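PDB 4ZMK: telomere length regulator taz1 from Schizosaccharomyces pombe, which binds double-stranded telomeric DNA and regulates telomere length and function, here represented by its homodimerization domain. Local coordinates for residues Ile34-Leu38 with Gln49-Ser54. Numbering follows the deposited sequence. Where two conformers were deposited one is given.
Sequences ITGLL and QARDFS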
loop_
_atom_site.group_PDB
_atom_site.type_symbol
_atom_site.label_atom_id
_atom_site.label_comp_id
_atom_site.label_asym_id
_atom_site.label_seq_id
_atom_site.Cartn_x
_atom_site.Cartn_y
_atom_site.Cartn_z
ATOM N N ILE A 34 8.195 0.704 3.366
ATOM C CA ILE A 34 8.427 1.556 2.197
ATOM C C ILE A 34 8.709 3.002 2.611
ATOM O O ILE A 34 9.641 3.627 2.115
ATOM C CB ILE A 34 7.210 1.515 1.234
ATOM C CG1 ILE A 34 7.097 0.140 0.592
ATOM C CG2 ILE A 34 7.296 2.587 0.158
ATOM C CD1 ILE A 34 5.793 -0.058 -0.140
ATOM N N THR A 35 7.887 3.531 3.511
ATOM C CA THR A 35 8.113 4.860 4.073
ATOM C C THR A 35 9.500 4.965 4.699
ATOM O O THR A 35 10.209 5.951 4.513
ATOM C CB THR A 35 7.053 5.207 5.132
ATOM O OG1 THR A 35 5.761 5.154 4.533
ATOM C CG2 THR A 35 7.267 6.597 5.682
ATOM N N GLY A 36 9.888 3.934 5.436
ATOM C CA GLY A 36 11.185 3.918 6.083
ATOM C C GLY A 36 12.323 3.968 5.087
ATOM O O GLY A 36 13.269 4.727 5.272
ATOM N N LEU A 37 12.239 3.157 4.038
ATOM C CA LEU A 37 13.251 3.184 2.996
ATOM C C LEU A 37 13.369 4.587 2.411
ATOM O O LEU A 37 14.462 5.136 2.315
ATOM C CB LEU A 37 12.939 2.171 1.898
ATOM C CG LEU A 37 13.239 0.716 2.243
ATOM C CD1 LEU A 37 13.238 -0.141 0.989
ATOM C CD2 LEU A 37 14.570 0.606 2.938
ATOM N N LEU A 38 12.230 5.180 2.078
ATOM C CA LEU A 38 12.198 6.493 1.443
ATOM C C LEU A 38 12.527 7.645 2.388
ATOM O O LEU A 38 12.579 8.794 1.969
ATOM C CB LEU A 38 10.826 6.726 0.817
ATOM C CG LEU A 38 10.472 5.654 -0.196
ATOM C CD1 LEU A 38 9.066 5.866 -0.719
ATOM C CD2 LEU A 38 11.499 5.681 -1.315
ATOM N N GLN A 49 14.621 -0.540 -4.369
ATOM C CA GLN A 49 14.132 -1.563 -3.467
ATOM C C GLN A 49 12.720 -1.200 -3.012
ATOM O O GLN A 49 11.848 -2.063 -2.939
ATOM C CB GLN A 49 15.070 -1.733 -2.276
ATOM C CG GLN A 49 14.744 -2.929 -1.397
ATOM C CD GLN A 49 14.741 -4.238 -2.171
ATOM O OE1 GLN A 49 15.786 -4.731 -2.582
ATOM N NE2 GLN A 49 13.558 -4.801 -2.373
ATOM N N ALA A 50 12.507 0.081 -2.717
ATOM C CA ALA A 50 11.191 0.605 -2.342
ATOM C C ALA A 50 10.174 0.406 -3.473
ATOM O O ALA A 50 9.010 0.081 -3.222
ATOM C CB ALA A 50 11.294 2.086 -1.964
ATOM N N ARG A 51 10.626 0.604 -4.712
ATOM C CA ARG A 51 9.796 0.357 -5.880
ATOM C C ARG A 51 9.442 -1.129 -6.015
ATOM O O ARG A 51 8.325 -1.468 -6.390
ATOM C CB ARG A 51 10.498 0.853 -7.142
ATOM C CG ARG A 51 9.717 0.611 -8.411
ATOM C CD ARG A 51 10.592 0.811 -9.639
ATOM N NE ARG A 51 11.905 0.189 -9.484
ATOM C CZ ARG A 51 12.125 -1.117 -9.569
ATOM N NH1 ARG A 51 11.114 -1.943 -9.810
ATOM N NH2 ARG A 51 13.351 -1.598 -9.411
ATOM N N ASP A 52 10.388 -2.017 -5.710
ATOM C CA ASP A 52 10.087 -3.448 -5.705
ATOM C C ASP A 52 9.055 -3.773 -4.634
ATOM O O ASP A 52 8.132 -4.545 -4.871
ATOM C CB ASP A 52 11.346 -4.297 -5.472
ATOM C CG ASP A 52 12.276 -4.314 -6.677
ATOM O OD1 ASP A 52 11.892 -3.806 -7.750
ATOM O OD2 ASP A 52 13.395 -4.849 -6.558
ATOM N N PHE A 53 9.228 -3.202 -3.445
ATOM C CA PHE A 53 8.263 -3.385 -2.363
ATOM C C PHE A 53 6.849 -2.957 -2.791
ATOM O O PHE A 53 5.883 -3.695 -2.615
ATOM C CB PHE A 53 8.674 -2.587 -1.111
ATOM C CG PHE A 53 9.797 -3.209 -0.319
ATOM C CD1 PHE A 53 10.325 -2.554 0.781
ATOM C CD2 PHE A 53 10.321 -4.439 -0.669
ATOM C CE1 PHE A 53 11.359 -3.114 1.514
ATOM C CE2 PHE A 53 11.357 -5.007 0.065
ATOM C CZ PHE A 53 11.879 -4.344 1.154
ATOM N N SER A 54 6.741 -1.754 -3.347
ATOM C CA SER A 54 5.457 -1.180 -3.739
ATOM C C SER A 54 4.744 -2.039 -4.775
ATOM O O SER A 54 3.566 -2.339 -4.652
ATOM C CB SER A 54 5.665 0.234 -4.281
ATOM O OG SER A 54 4.432 0.849 -4.606
#
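I34, L37 and L38 pack against A50 and F53 without any hydrogen bond between the two segments. L37 CD1 reaches across to helix 44-70, where it lies 3.6 Å from F53 CE1, and the same methyl stands 3.8 Å from the backbone N of A50. With CG of L37 anti to its carbonyl carbon (chi1 -76°), the branch leans across to the partner helix and meets the F53 side chain at about a right angle. Q49 CG, from the same helix as F53, lies over one face of its ring, offset toward the rim, and L37 CD1 touches this CG (4.0 Å) as well as the ring. I34 meets the same phenylalanine elsewhere. Its CG1 sits 3.6 Å from F53 CB, at the ring edge and near the ring plane, and the two side chains run past each other in opposite directions. The extended I34 chain (chi2 169°) then carries CD1 onto the backbone of S54, 3.7 Å from its N. The A50 methyl takes L38 CD2 at 3.7 Å.

The segments belong to helices 20-40 and 44-70, which form an antiparallel helical hairpin in the dimerization domain of Taz1. Locally their axes approach to 9.4 Å with 165° between their directions; the CA atoms of I34 and A50 are the nearest pair across the two segments, 5.4 Å apart. Helix 3-7 packs on helix 44-70 here, with F3 and S4 on Q49 and S4 also on F53.

Among the polar groups, R51 and D52 form a salt bridge within 49-54. S54 OG hydrogen-bonds T35 OG1 of the second subunit, and T35 OG1 makes the reciprocal bond to S54 OG of that subunit, so both hairpin helices also contribute to the dimer interface. There, I34 packs on S54 of the second subunit and L38 on its R51.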